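Local coordinates for beta-1,4-mannanase (Cryptopygus antarcticus, PDB 4OOU), which hydrolyses internal beta-1,4-mannosidic linkages in mannans, galactomannans and glucomannans as a secreted endo-acting enzyme of glycosyl hydrolase family 5, at residues G41-W46 with L339-N344; N78-W83 with V125-V130; Q278-S283 with I310-S315; A314-Q319 with C349-S354. All coordinates share one frame; numbering follows the deposited sequence.

Strand 35-43 opens contact 1 near the N terminus, and the chain runs almost the whole way round the barrel before residues 339-344 close it. Within that span contact 2 forms early, when residues 125-130 return beside residues 78-83 after 41 residues. Contact 3 follows in series, joining strands 277-281 and 308-313 after a short, helix-free connection. Contact 4 starts at Ala314 and Ser315, where contact 3 ends, and finishes beyond contact 1, so contacts 1 and 4 cross. Contacts 1 to 3 join neighbouring barrel strands, whereas contact 4 fastens two loops. Asn43, Arg81 and Glu312 link contacts 1, 2 and 3 side chain to side chain.

Contact 1: G41-W46 with L339-N344; sequences GVNFAW and LTWQFN
The indole of Trp46 overlaps the amide of Asn344, with ND2 standing over one face near the rim, and its CZ3 meets Trp341 CH2 at 3.6 Å. Here the first and last strands of the (beta/alpha)8, or TIM, barrel run side by side, so the contact closes the cylinder. In the strands, Thr340 N bonds to Gly41 O; the backbone angles of Gly41 would press a CB against the preceding carbonyl, which explains the glycine. Asn43 uses both backbone and side chain: its N and its ND2 each reach Thr340 O at 2.8 Å, ND2 approaching from above the carbonyl plane. Its chi1 of -75° sets CG anti to the carbonyl carbon, 3.5 Å from Trp341 CE3; the two side chains cross at about a right angle, with amide and ring planes 52° apart. Asn43 ND2 also serves Gly311 O and its OD1 Arg81. Asparagine suits this place because it can donate and accept at once. Val42 supplies an apolar branch instead, CG2 touching Phe343 CD1 at 3.9 Å. Beyond the strands lie two cis peptides, before Ala45 and before Gln342; the second follows substrate-binding Trp341, whose CH2 also rests on Ala45 CB. An alanine in place of Trp46 would probably open a gap beside Trp341 CH2 and leave the Asn344 amide without its aromatic cover. Asn344 pins the backbone twice, its N bonding to Phe44 O at 2.9 Å and, while its OD1 accepts Gly346 N, its ND2 to Trp46 O at 3.0 Å.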
loop_
_atom_site.group_PDB
_atom_site.type_symbol
_atom_site.label_atom_id
_atom_site.label_comp_id
_atom_site.label_asym_id
_atom_site.label_seq_id
_atom_site.Cartn_x
_atom_site.Cartn_y
_atom_site.Cartn_z
ATOM N N GLY A 41 -8.377 1.583 -9.660
ATOM C CA GLY A 41 -7.584 2.774 -9.726
ATOM C C GLY A 41 -6.121 2.570 -9.990
ATOM O O GLY A 41 -5.721 1.584 -10.604
ATOM N N VAL A 42 -5.321 3.520 -9.530
ATOM C CA VAL A 42 -3.912 3.601 -9.899
ATOM C C VAL A 42 -2.992 3.930 -8.733
ATOM O O VAL A 42 -3.421 4.454 -7.680
ATOM C CB VAL A 42 -3.692 4.706 -10.944
ATOM C CG1 VAL A 42 -4.771 4.640 -12.003
ATOM C CG2 VAL A 42 -3.721 6.083 -10.315
ATOM N N ASN A 43 -1.719 3.649 -8.968
ATOM C CA ASN A 43 -0.652 4.227 -8.191
ATOM C C ASN A 43 -0.227 5.532 -8.854
ATOM O O ASN A 43 -0.054 5.552 -10.070
ATOM C CB ASN A 43 0.564 3.326 -8.230
ATOM C CG ASN A 43 0.412 2.126 -7.380
ATOM O OD1 ASN A 43 0.834 2.142 -6.228
ATOM N ND2 ASN A 43 -0.147 1.053 -7.942
ATOM N N PHE A 44 0.006 6.593 -8.073
ATOM C CA PHE A 44 0.505 7.823 -8.677
ATOM C C PHE A 44 1.913 7.600 -9.202
ATOM O O PHE A 44 2.170 7.881 -10.400
ATOM C CB PHE A 44 0.391 9.062 -7.783
ATOM C CG PHE A 44 -1.017 9.640 -7.686
ATOM C CD1 PHE A 44 -1.985 9.414 -8.672
ATOM C CD2 PHE A 44 -1.368 10.451 -6.601
ATOM C CE1 PHE A 44 -3.270 9.956 -8.565
ATOM C CE2 PHE A 44 -2.643 11.006 -6.503
ATOM C CZ PHE A 44 -3.593 10.751 -7.487
ATOM N N ALA A 45 2.840 7.110 -8.378
ATOM C CA ALA A 45 2.768 6.968 -6.913
ATOM C C ALA A 45 3.379 8.211 -6.276
ATOM O O ALA A 45 3.426 8.332 -5.048
ATOM C CB ALA A 45 3.548 5.732 -6.460
ATOM N N TRP A 46 3.901 9.103 -7.121
ATOM C CA TRP A 46 4.405 10.392 -6.679
ATOM C C TRP A 46 4.375 11.366 -7.856
ATOM O O TRP A 46 4.033 11.007 -8.972
ATOM C CB TRP A 46 5.812 10.236 -6.112
ATOM C CG TRP A 46 6.756 9.641 -7.085
ATOM C CD1 TRP A 46 7.402 10.295 -8.093
ATOM C CD2 TRP A 46 7.139 8.271 -7.181
ATOM N NE1 TRP A 46 8.181 9.419 -8.800
ATOM C CE2 TRP A 46 8.044 8.165 -8.262
ATOM C CE3 TRP A 46 6.821 7.113 -6.453
ATOM C CZ2 TRP A 46 8.630 6.943 -8.646
ATOM C CZ3 TRP A 46 7.428 5.894 -6.825
ATOM C CH2 TRP A 46 8.325 5.832 -7.913
ATOM N N LEU A 339 -4.724 -2.054 -9.063
ATOM C CA LEU A 339 -4.117 -0.715 -9.141
ATOM C C LEU A 339 -2.942 -0.731 -10.080
ATOM O O LEU A 339 -2.003 -1.498 -9.873
ATOM C CB LEU A 339 -3.615 -0.289 -7.747
ATOM C CG LEU A 339 -4.445 0.593 -6.810
ATOM C CD1 LEU A 339 -5.914 0.283 -6.870
ATOM C CD2 LEU A 339 -3.950 0.426 -5.396
ATOM N N THR A 340 -2.977 0.125 -11.088
ATOM C CA THR A 340 -1.945 0.133 -12.122
ATOM C C THR A 340 -0.730 0.868 -11.622
ATOM O O THR A 340 -0.811 1.608 -10.642
ATOM C CB THR A 340 -2.439 0.794 -13.440
ATOM O OG1 THR A 340 -3.053 2.074 -13.159
ATOM C CG2 THR A 340 -3.457 -0.104 -14.141
ATOM N N TRP A 341 0.386 0.641 -12.292
ATOM C CA TRP A 341 1.609 1.351 -12.018
ATOM C C TRP A 341 2.101 2.022 -13.329
ATOM O O TRP A 341 2.233 1.326 -14.312
ATOM C CB TRP A 341 2.683 0.379 -11.496
ATOM C CG TRP A 341 3.936 1.109 -11.138
ATOM C CD1 TRP A 341 4.946 1.432 -11.977
ATOM C CD2 TRP A 341 4.275 1.680 -9.863
ATOM N NE1 TRP A 341 5.896 2.173 -11.317
ATOM C CE2 TRP A 341 5.510 2.330 -10.015
ATOM C CE3 TRP A 341 3.661 1.687 -8.609
ATOM C CZ2 TRP A 341 6.150 2.972 -8.958
ATOM C CZ3 TRP A 341 4.286 2.334 -7.566
ATOM C CH2 TRP A 341 5.524 2.966 -7.743
ATOM N N GLN A 342 2.326 3.345 -13.382
ATOM C CA GLN A 342 1.873 4.338 -12.368
ATOM C C GLN A 342 1.560 5.606 -13.140
ATOM O O GLN A 342 1.998 5.761 -14.297
ATOM C CB GLN A 342 2.961 4.639 -11.350
ATOM C CG GLN A 342 4.119 5.429 -11.951
ATOM C CD GLN A 342 5.319 5.611 -11.041
ATOM O OE1 GLN A 342 6.470 5.572 -11.499
ATOM N NE2 GLN A 342 5.068 5.840 -9.755
ATOM N N PHE A 343 0.853 6.532 -12.515
ATOM C CA PHE A 343 0.226 7.606 -13.286
ATOM C C PHE A 343 1.234 8.592 -13.867
ATOM O O PHE A 343 1.090 9.043 -15.011
ATOM C CB PHE A 343 -0.826 8.339 -12.466
ATOM C CG PHE A 343 -2.066 8.638 -13.239
ATOM C CD1 PHE A 343 -2.816 7.601 -13.784
ATOM C CD2 PHE A 343 -2.488 9.958 -13.443
ATOM C CE1 PHE A 343 -3.970 7.874 -14.507
ATOM C CE2 PHE A 343 -3.636 10.236 -14.167
ATOM C CZ PHE A 343 -4.373 9.192 -14.708
ATOM N N ASN A 344 2.274 8.914 -13.113
ATOM C CA ASN A 344 3.310 9.804 -13.649
ATOM C C ASN A 344 4.146 9.213 -14.823
ATOM O O ASN A 344 5.011 9.909 -15.366
ATOM C CB ASN A 344 4.232 10.233 -12.530
ATOM C CG ASN A 344 5.125 9.123 -12.079
ATOM O OD1 ASN A 344 5.525 8.283 -12.886
ATOM N ND2 ASN A 344 5.465 9.117 -10.794
#

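Contact 2: N78-W83 with V125-V130; sequences NTARVW and VFLILV
Strands 79-83 and 126-130 run parallel in full register, their axes 4.7 Å apart at closest and inclined by 21°, and five backbone hydrogen bonds from Phe126 N to Asn78 O through to Val130 N to Val82 O knit them together. The shortest joins Ala80 N to Phe126 O at 2.7 Å. On the face carrying Ala80, Val82, Leu127 and Leu129 the filling is wholly aliphatic: Leu127 CD2 reaches back to Ala80 CB at 3.7 Å, and Val82 CG1 meets Leu129 CD2 at 3.6 Å, these two side chains lying side by side and pointing the same way. The small Ala80 leaves room for the leucine branch, while Phe44 covers Ala80 and Val82. The other face is mixed. Thr79 CG2 touches Ile128 CD1 at 4.1 Å, and Thr79 OG1 donates to Asn78 OD1, which also receives Ser40 N. In Arg81, chi1 of -173° sets CG anti to the backbone N, 4.2 Å from Ile128 CG2, and the chain runs extended from CG to NE, carrying the guanidinium to salt bridges with Glu177 and Glu312 and a hydrogen bond with Asn180. Parallel neighbours with an aliphatic face toward the helices are characteristic of a TIM barrel; here the inner face adds Arg81, whose guanidinium reaches the catalytic centre, and substrate-binding Trp83 at the C-terminal end.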
loop_
_atom_site.group_PDB
_atom_site.type_symbol
_atom_site.label_atom_id
_atom_site.label_comp_id
_atom_site.label_asym_id
_atom_site.label_seq_id
_atom_site.Cartn_x
_atom_site.Cartn_y
_atom_site.Cartn_z
ATOM N N ASN A 78 -11.640 4.624 -8.291
ATOM C CA ASN A 78 -12.039 5.030 -6.933
ATOM C C ASN A 78 -10.942 5.018 -5.891
ATOM O O ASN A 78 -11.233 5.095 -4.719
ATOM C CB ASN A 78 -13.192 4.149 -6.456
ATOM C CG ASN A 78 -12.756 2.747 -6.114
ATOM O OD1 ASN A 78 -11.589 2.390 -6.253
ATOM N ND2 ASN A 78 -13.696 1.937 -5.665
ATOM N N THR A 79 -9.688 4.915 -6.313
ATOM C CA THR A 79 -8.588 4.764 -5.391
ATOM C C THR A 79 -7.294 5.246 -6.025
ATOM O O THR A 79 -7.047 5.012 -7.192
ATOM C CB THR A 79 -8.447 3.279 -4.970
ATOM O OG1 THR A 79 -9.558 2.910 -4.154
ATOM C CG2 THR A 79 -7.163 3.024 -4.177
ATOM N N ALA A 80 -6.470 5.902 -5.218
ATOM C CA ALA A 80 -5.103 6.238 -5.584
ATOM C C ALA A 80 -4.146 5.848 -4.456
ATOM O O ALA A 80 -4.378 6.180 -3.296
ATOM C CB ALA A 80 -4.988 7.722 -5.875
ATOM N N ARG A 81 -3.082 5.124 -4.802
ATOM C CA ARG A 81 -2.012 4.787 -3.856
ATOM C C ARG A 81 -0.879 5.810 -4.083
ATOM O O ARG A 81 -0.420 6.042 -5.230
ATOM C CB ARG A 81 -1.534 3.374 -4.115
ATOM C CG ARG A 81 -0.542 2.763 -3.140
ATOM C CD ARG A 81 -0.180 1.377 -3.634
ATOM N NE ARG A 81 0.784 0.688 -2.799
ATOM C CZ ARG A 81 2.010 0.319 -3.161
ATOM N NH1 ARG A 81 2.495 0.591 -4.381
ATOM N NH2 ARG A 81 2.759 -0.356 -2.297
ATOM N N VAL A 82 -0.453 6.441 -2.987
ATOM C CA VAL A 82 0.474 7.544 -3.090
ATOM C C VAL A 82 1.444 7.528 -1.928
ATOM O O VAL A 82 1.059 7.270 -0.804
ATOM C CB VAL A 82 -0.283 8.882 -3.177
ATOM C CG1 VAL A 82 -1.310 8.992 -2.081
ATOM C CG2 VAL A 82 0.685 10.071 -3.150
ATOM N N TRP A 83 2.711 7.794 -2.244
ATOM C CA TRP A 83 3.839 7.548 -1.360
ATOM C C TRP A 83 4.184 8.806 -0.553
ATOM O O TRP A 83 4.095 9.919 -1.073
ATOM C CB TRP A 83 5.032 7.099 -2.207
ATOM C CG TRP A 83 4.935 5.705 -2.795
ATOM C CD1 TRP A 83 3.805 4.999 -3.104
ATOM C CD2 TRP A 83 6.025 4.869 -3.158
ATOM N NE1 TRP A 83 4.133 3.774 -3.602
ATOM C CE2 TRP A 83 5.489 3.673 -3.652
ATOM C CE3 TRP A 83 7.408 5.014 -3.098
ATOM C CZ2 TRP A 83 6.281 2.634 -4.071
ATOM C CZ3 TRP A 83 8.196 3.982 -3.513
ATOM C CH2 TRP A 83 7.640 2.808 -3.995
ATOM N N VAL A 125 -12.734 9.768 -4.309
ATOM C CA VAL A 125 -11.567 8.898 -4.379
ATOM C C VAL A 125 -10.885 8.646 -3.030
ATOM O O VAL A 125 -10.604 9.533 -2.260
ATOM C CB VAL A 125 -10.507 9.456 -5.331
ATOM C CG1 VAL A 125 -9.226 8.657 -5.232
ATOM C CG2 VAL A 125 -11.040 9.447 -6.740
ATOM N N PHE A 126 -10.570 7.393 -2.830
ATOM C CA PHE A 126 -9.886 6.914 -1.705
ATOM C C PHE A 126 -8.388 6.988 -1.905
ATOM O O PHE A 126 -7.843 6.704 -3.008
ATOM C CB PHE A 126 -10.265 5.441 -1.536
ATOM C CG PHE A 126 -11.602 5.215 -0.885
ATOM C CD1 PHE A 126 -11.823 5.621 0.453
ATOM C CD2 PHE A 126 -12.607 4.548 -1.569
ATOM C CE1 PHE A 126 -13.049 5.376 1.066
ATOM C CE2 PHE A 126 -13.831 4.317 -0.978
ATOM C CZ PHE A 126 -14.064 4.728 0.352
ATOM N N LEU A 127 -7.700 7.296 -0.812
ATOM C CA LEU A 127 -6.260 7.296 -0.830
ATOM C C LEU A 127 -5.692 6.154 -0.018
ATOM O O LEU A 127 -6.215 5.797 1.024
ATOM C CB LEU A 127 -5.743 8.624 -0.296
ATOM C CG LEU A 127 -5.907 9.820 -1.220
ATOM C CD1 LEU A 127 -4.939 10.929 -0.814
ATOM C CD2 LEU A 127 -5.671 9.437 -2.679
ATOM N N ILE A 128 -4.626 5.563 -0.513
ATOM C CA ILE A 128 -3.808 4.705 0.310
ATOM C C ILE A 128 -2.497 5.448 0.448
ATOM O O ILE A 128 -1.867 5.830 -0.542
ATOM C CB ILE A 128 -3.598 3.319 -0.296
ATOM C CG1 ILE A 128 -4.913 2.536 -0.313
ATOM C CG2 ILE A 128 -2.528 2.551 0.499
ATOM C CD1 ILE A 128 -4.883 1.318 -1.226
ATOM N N LEU A 129 -2.116 5.709 1.689
ATOM C CA LEU A 129 -0.903 6.442 1.945
ATOM C C LEU A 129 0.159 5.420 2.257
ATOM O O LEU A 129 -0.016 4.655 3.188
ATOM C CB LEU A 129 -1.129 7.352 3.138
ATOM C CG LEU A 129 -2.176 8.410 2.831
ATOM C CD1 LEU A 129 -2.177 9.515 3.879
ATOM C CD2 LEU A 129 -1.981 8.996 1.431
ATOM N N VAL A 130 1.252 5.390 1.498
ATOM C CA VAL A 130 2.327 4.445 1.823
ATOM C C VAL A 130 3.469 5.162 2.521
ATOM O O VAL A 130 4.021 6.144 2.012
ATOM C CB VAL A 130 2.730 3.500 0.657
ATOM C CG1 VAL A 130 2.547 4.143 -0.658
ATOM C CG2 VAL A 130 4.164 2.983 0.781
#

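Contact 3: Q278-S283 with I310-S315; sequences QMHTYS and IGEFAS
Gly311 N donates to Met279 O over 2.7 Å, the shortest sound polar link between parallel strands 277-281 and 308-313 of the TIM barrel. Thr281 N to Glu312 O, 3.0 Å, adds a second. Glycine is called for at Gly311, since a CB there would collide with Gln278 OE1 and His280 CD2. Glu312, the nucleophile by similarity, lies on the seventh barrel strand, near its C-terminal side, as in other enzymes of the 4/7 superfamily. Its chain, extended beyond CG, crosses one face of the His280 imidazole: CG lies almost directly over the ring centre at 3.6 Å, a CH-pi contact, and the carboxylate stacks on the ring with the planes only 17° apart. The imidazole itself is held at its edge, NE2 giving a 2.8 Å bond to Gln278 OE1 nearly in the ring plane while ND1 pairs with Glu181, the proton donor/acceptor by similarity. Histidine can thus join the two probable catalytic glutamates, bonding one and stacking on the other. Glu312 OE2 forms a salt bridge with Arg81 and binds a Tris molecule, probably from the crystallisation liquor. From the loop side, substrate-binding Tyr282 brings its hydroxyl to the same carboxylate, ring and carboxylate planes 70° apart. Tyr282 OH donates to Glu312 OE1, very short in the model at 2.4 Å and doubtful as a length at this resolution. On the same tyrosine ring, Tyr282 CE1 lies 4.3 Å from Ala314 CB.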
loop_
_atom_site.group_PDB
_atom_site.type_symbol
_atom_site.label_atom_id
_atom_site.label_comp_id
_atom_site.label_asym_id
_atom_site.label_seq_id
_atom_site.Cartn_x
_atom_site.Cartn_y
_atom_site.Cartn_z
ATOM N N GLN A 278 -1.797 -7.706 0.129
ATOM C CA GLN A 278 -1.539 -6.945 -1.073
ATOM C C GLN A 278 -0.356 -7.534 -1.785
ATOM O O GLN A 278 0.763 -7.547 -1.257
ATOM C CB GLN A 278 -1.243 -5.496 -0.728
ATOM C CG GLN A 278 -1.298 -4.501 -1.895
ATOM C CD GLN A 278 -0.556 -3.204 -1.613
ATOM O OE1 GLN A 278 0.197 -2.710 -2.478
ATOM N NE2 GLN A 278 -0.736 -2.653 -0.402
ATOM N N MET A 279 -0.603 -8.037 -2.985
ATOM C CA MET A 279 0.484 -8.487 -3.832
ATOM C C MET A 279 0.656 -7.513 -4.987
ATOM O O MET A 279 -0.281 -6.814 -5.374
ATOM C CB MET A 279 0.186 -9.886 -4.331
ATOM C CG MET A 279 0.026 -10.925 -3.228
ATOM S SD MET A 279 -0.863 -12.398 -3.772
ATOM C CE MET A 279 -0.836 -13.361 -2.262
ATOM N N HIS A 280 1.875 -7.409 -5.475
ATOM C CA HIS A 280 2.164 -6.676 -6.708
ATOM C C HIS A 280 2.535 -7.684 -7.758
ATOM O O HIS A 280 3.049 -8.689 -7.403
ATOM C CB HIS A 280 3.372 -5.778 -6.522
ATOM C CG HIS A 280 3.196 -4.741 -5.473
ATOM N ND1 HIS A 280 4.249 -4.018 -4.969
ATOM C CD2 HIS A 280 2.095 -4.313 -4.824
ATOM C CE1 HIS A 280 3.800 -3.164 -4.073
ATOM N NE2 HIS A 280 2.496 -3.330 -3.960
ATOM N N THR A 281 2.334 -7.418 -9.049
ATOM C CA THR A 281 2.629 -8.453 -10.033
ATOM C C THR A 281 3.034 -7.924 -11.411
ATOM O O THR A 281 2.375 -7.056 -11.995
ATOM C CB THR A 281 1.469 -9.479 -10.118
ATOM O OG1 THR A 281 1.921 -10.682 -10.763
ATOM C CG2 THR A 281 0.281 -8.887 -10.827
ATOM N N TYR A 282 4.137 -8.482 -11.902
ATOM C CA TYR A 282 4.746 -8.107 -13.149
ATOM C C TYR A 282 5.324 -9.364 -13.868
ATOM O O TYR A 282 5.995 -10.211 -13.260
ATOM C CB TYR A 282 5.873 -7.088 -12.868
ATOM C CG TYR A 282 5.454 -5.789 -12.183
ATOM C CD1 TYR A 282 4.978 -4.715 -12.910
ATOM C CD2 TYR A 282 5.577 -5.627 -10.817
ATOM C CE1 TYR A 282 4.603 -3.531 -12.292
ATOM C CE2 TYR A 282 5.199 -4.439 -10.190
ATOM C CZ TYR A 282 4.706 -3.397 -10.937
ATOM O OH TYR A 282 4.332 -2.220 -10.320
ATOM N N SER A 283 5.082 -9.480 -15.168
ATOM C CA SER A 283 5.687 -10.542 -15.967
ATOM C C SER A 283 7.195 -10.335 -16.161
ATOM O O SER A 283 7.709 -9.233 -15.984
ATOM C CB SER A 283 4.990 -10.617 -17.334
ATOM O OG SER A 283 5.120 -9.429 -18.095
ATOM N N ILE A 310 -4.631 -6.375 -5.478
ATOM C CA ILE A 310 -3.505 -6.324 -6.401
ATOM C C ILE A 310 -3.003 -4.891 -6.439
ATOM O O ILE A 310 -3.578 -4.037 -7.128
ATOM C CB ILE A 310 -3.854 -6.812 -7.820
ATOM C CG1 ILE A 310 -4.524 -8.195 -7.717
ATOM C CG2 ILE A 310 -2.580 -6.822 -8.676
ATOM C CD1 ILE A 310 -5.012 -8.796 -9.017
ATOM N N GLY A 311 -1.902 -4.651 -5.730
ATOM C CA GLY A 311 -1.505 -3.299 -5.315
ATOM C C GLY A 311 -0.809 -2.533 -6.401
ATOM O O GLY A 311 -0.929 -1.297 -6.486
ATOM N N GLU A 312 -0.079 -3.269 -7.229
ATOM C CA GLU A 312 0.477 -2.734 -8.465
ATOM C C GLU A 312 0.446 -3.768 -9.577
ATOM O O GLU A 312 0.577 -4.971 -9.339
ATOM C CB GLU A 312 1.930 -2.356 -8.296
ATOM C CG GLU A 312 2.318 -1.472 -7.121
ATOM C CD GLU A 312 3.829 -1.359 -7.016
ATOM O OE1 GLU A 312 4.542 -1.890 -7.916
ATOM O OE2 GLU A 312 4.311 -0.767 -6.026
ATOM N N PHE A 313 0.279 -3.292 -10.803
ATOM C CA PHE A 313 0.474 -4.110 -11.983
ATOM C C PHE A 313 0.569 -3.206 -13.218
ATOM O O PHE A 313 0.219 -2.043 -13.145
ATOM C CB PHE A 313 -0.672 -5.119 -12.113
ATOM C CG PHE A 313 -1.955 -4.526 -12.628
ATOM C CD1 PHE A 313 -2.866 -3.951 -11.758
ATOM C CD2 PHE A 313 -2.250 -4.559 -13.988
ATOM C CE1 PHE A 313 -4.045 -3.414 -12.227
ATOM C CE2 PHE A 313 -3.430 -4.033 -14.463
ATOM C CZ PHE A 313 -4.323 -3.452 -13.576
ATOM N N ALA A 314 1.007 -3.724 -14.351
ATOM C CA ALA A 314 1.004 -2.906 -15.557
ATOM C C ALA A 314 0.819 -3.694 -16.853
ATOM O O ALA A 314 1.464 -4.726 -17.026
ATOM C CB ALA A 314 2.291 -2.108 -15.623
ATOM N N SER A 315 -0.045 -3.176 -17.755
ATOM C CA SER A 315 -0.338 -3.776 -19.100
ATOM C C SER A 315 0.915 -4.191 -19.796
ATOM O O SER A 315 0.980 -5.224 -20.432
ATOM C CB SER A 315 -0.973 -2.773 -20.075
ATOM O OG SER A 315 -1.843 -1.875 -19.435
#

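Contact 4: A314-Q319 with C349-S354; sequences ASVCSQ and CSDTYS
A disulfide joins Cys317 SG to Cys349 SG at 2.0 Å, tying the type I beta turn of residues 314-317, which follows the seventh strand of the TIM barrel, to the loop after the eighth. Its torsion of -86° is close to the relaxed value, and both sulfurs lie anti to their own carbonyl carbons. The link probably restrains residues 346-350, which are inferred to help stabilise the transition state, and Cys349 also touches substrate-binding Tyr282. Polar bonds centre on Asp351. Its OD2 accepts Ser315 N at 2.8 Å through the syn lone pair, while OD1 takes weak bonds from Ser315 OG at 3.0 Å and Val316 N at 3.3 Å. A carboxylate suits this place because its two oxygens can serve successive N-H groups of the turn. An alanine in place of Asp351 would probably leave Ser315 N without its mate and the turn freer to shift about the disulfide. Van der Waals contact is slight: the methyl carbons Val316 CG1 and Ala314 CB lie against carbonyl oxygens, 3.6 Å from Ser350 O and 3.7 Å from Cys349 O. The turn itself is closed by Cys317 N bonding to Ala314 O at 2.9 Å.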
loop_
_atom_site.group_PDB
_atom_site.type_symbol
_atom_site.label_atom_id
_atom_site.label_comp_id
_atom_site.label_asym_id
_atom_site.label_seq_id
_atom_site.Cartn_x
_atom_site.Cartn_y
_atom_site.Cartn_z
ATOM N N ALA A 314 1.007 -3.724 -14.351
ATOM C CA ALA A 314 1.004 -2.906 -15.557
ATOM C C ALA A 314 0.819 -3.694 -16.853
ATOM O O ALA A 314 1.464 -4.726 -17.026
ATOM C CB ALA A 314 2.291 -2.108 -15.623
ATOM N N SER A 315 -0.045 -3.176 -17.755
ATOM C CA SER A 315 -0.338 -3.776 -19.100
ATOM C C SER A 315 0.915 -4.191 -19.796
ATOM O O SER A 315 0.980 -5.224 -20.432
ATOM C CB SER A 315 -0.973 -2.773 -20.075
ATOM O OG SER A 315 -1.843 -1.875 -19.435
ATOM N N VAL A 316 1.894 -3.322 -19.654
ATOM C CA VAL A 316 3.084 -3.329 -20.423
ATOM C C VAL A 316 4.145 -4.306 -19.822
ATOM O O VAL A 316 5.170 -4.596 -20.459
ATOM C CB VAL A 316 3.522 -1.848 -20.563
ATOM C CG1 VAL A 316 4.250 -1.384 -19.309
ATOM C CG2 VAL A 316 4.330 -1.622 -21.838
ATOM N N CYS A 317 3.882 -4.810 -18.607
ATOM C CA CYS A 317 4.515 -6.021 -18.093
ATOM C C CYS A 317 3.454 -7.005 -17.656
ATOM O O CYS A 317 3.212 -7.238 -16.468
ATOM C CB CYS A 317 5.483 -5.685 -16.979
ATOM S SG CYS A 317 6.698 -4.561 -17.663
ATOM N N SER A 318 2.803 -7.577 -18.654
ATOM C CA SER A 318 1.760 -8.525 -18.445
ATOM C C SER A 318 1.946 -9.581 -19.501
ATOM O O SER A 318 3.039 -9.692 -20.078
ATOM C CB SER A 318 0.422 -7.804 -18.621
ATOM O OG SER A 318 0.289 -7.189 -19.896
ATOM N N GLN A 319 0.896 -10.355 -19.773
ATOM C CA GLN A 319 0.895 -11.299 -20.927
ATOM C C GLN A 319 -0.003 -10.832 -22.104
ATOM O O GLN A 319 -0.703 -11.624 -22.730
ATOM C CB GLN A 319 0.520 -12.705 -20.444
ATOM C CG GLN A 319 1.719 -13.511 -19.964
ATOM C CD GLN A 319 1.304 -14.891 -19.535
ATOM O OE1 GLN A 319 0.180 -15.308 -19.816
ATOM N NE2 GLN A 319 2.177 -15.602 -18.824
ATOM N N CYS A 349 8.365 -0.760 -16.263
ATOM C CA CYS A 349 7.051 -1.383 -16.166
ATOM C C CYS A 349 6.033 -0.381 -15.647
ATOM O O CYS A 349 5.451 -0.581 -14.594
ATOM C CB CYS A 349 7.101 -2.668 -15.309
ATOM S SG CYS A 349 7.906 -4.086 -16.147
ATOM N N SER A 350 5.870 0.717 -16.383
ATOM C CA SER A 350 4.824 1.701 -16.104
ATOM C C SER A 350 3.967 1.924 -17.313
ATOM O O SER A 350 4.456 2.150 -18.422
ATOM C CB SER A 350 5.380 3.066 -15.683
ATOM O OG SER A 350 4.332 4.035 -15.583
ATOM N N ASP A 351 2.668 1.891 -17.088
ATOM C CA ASP A 351 1.730 2.220 -18.134
ATOM C C ASP A 351 1.673 3.715 -18.363
ATOM O O ASP A 351 2.205 4.547 -17.604
ATOM C CB ASP A 351 0.327 1.683 -17.806
ATOM C CG ASP A 351 0.220 0.178 -17.977
ATOM O OD1 ASP A 351 0.674 -0.354 -19.035
ATOM O OD2 ASP A 351 -0.345 -0.463 -17.070
ATOM N N THR A 352 1.035 4.015 -19.470
ATOM C CA THR A 352 0.670 5.348 -19.890
ATOM C C THR A 352 -0.418 5.881 -18.972
ATOM O O THR A 352 -1.341 5.135 -18.702
ATOM C CB THR A 352 0.142 5.146 -21.307
ATOM O OG1 THR A 352 1.248 5.272 -22.193
ATOM C CG2 THR A 352 -0.851 6.090 -21.686
ATOM N N TYR A 353 -0.378 7.130 -18.508
ATOM C CA TYR A 353 -1.563 7.633 -17.745
ATOM C C TYR A 353 -2.868 7.455 -18.533
ATOM O O TYR A 353 -3.953 7.303 -17.980
ATOM C CB TYR A 353 -1.417 9.100 -17.285
ATOM C CG TYR A 353 -1.598 10.167 -18.358
ATOM C CD1 TYR A 353 -2.862 10.461 -18.891
ATOM C CD2 TYR A 353 -0.524 10.913 -18.796
ATOM C CE1 TYR A 353 -3.031 11.439 -19.868
ATOM C CE2 TYR A 353 -0.675 11.886 -19.786
ATOM C CZ TYR A 353 -1.921 12.156 -20.322
ATOM O OH TYR A 353 -2.029 13.154 -21.288
ATOM N N SER A 354 -2.755 7.513 -19.843
ATOM C CA SER A 354 -3.904 7.375 -20.719
ATOM C C SER A 354 -4.603 6.013 -20.713
ATOM O O SER A 354 -5.822 5.913 -20.594
ATOM C CB SER A 354 -3.509 7.745 -22.155
ATOM O OG SER A 354 -4.008 9.016 -22.438
#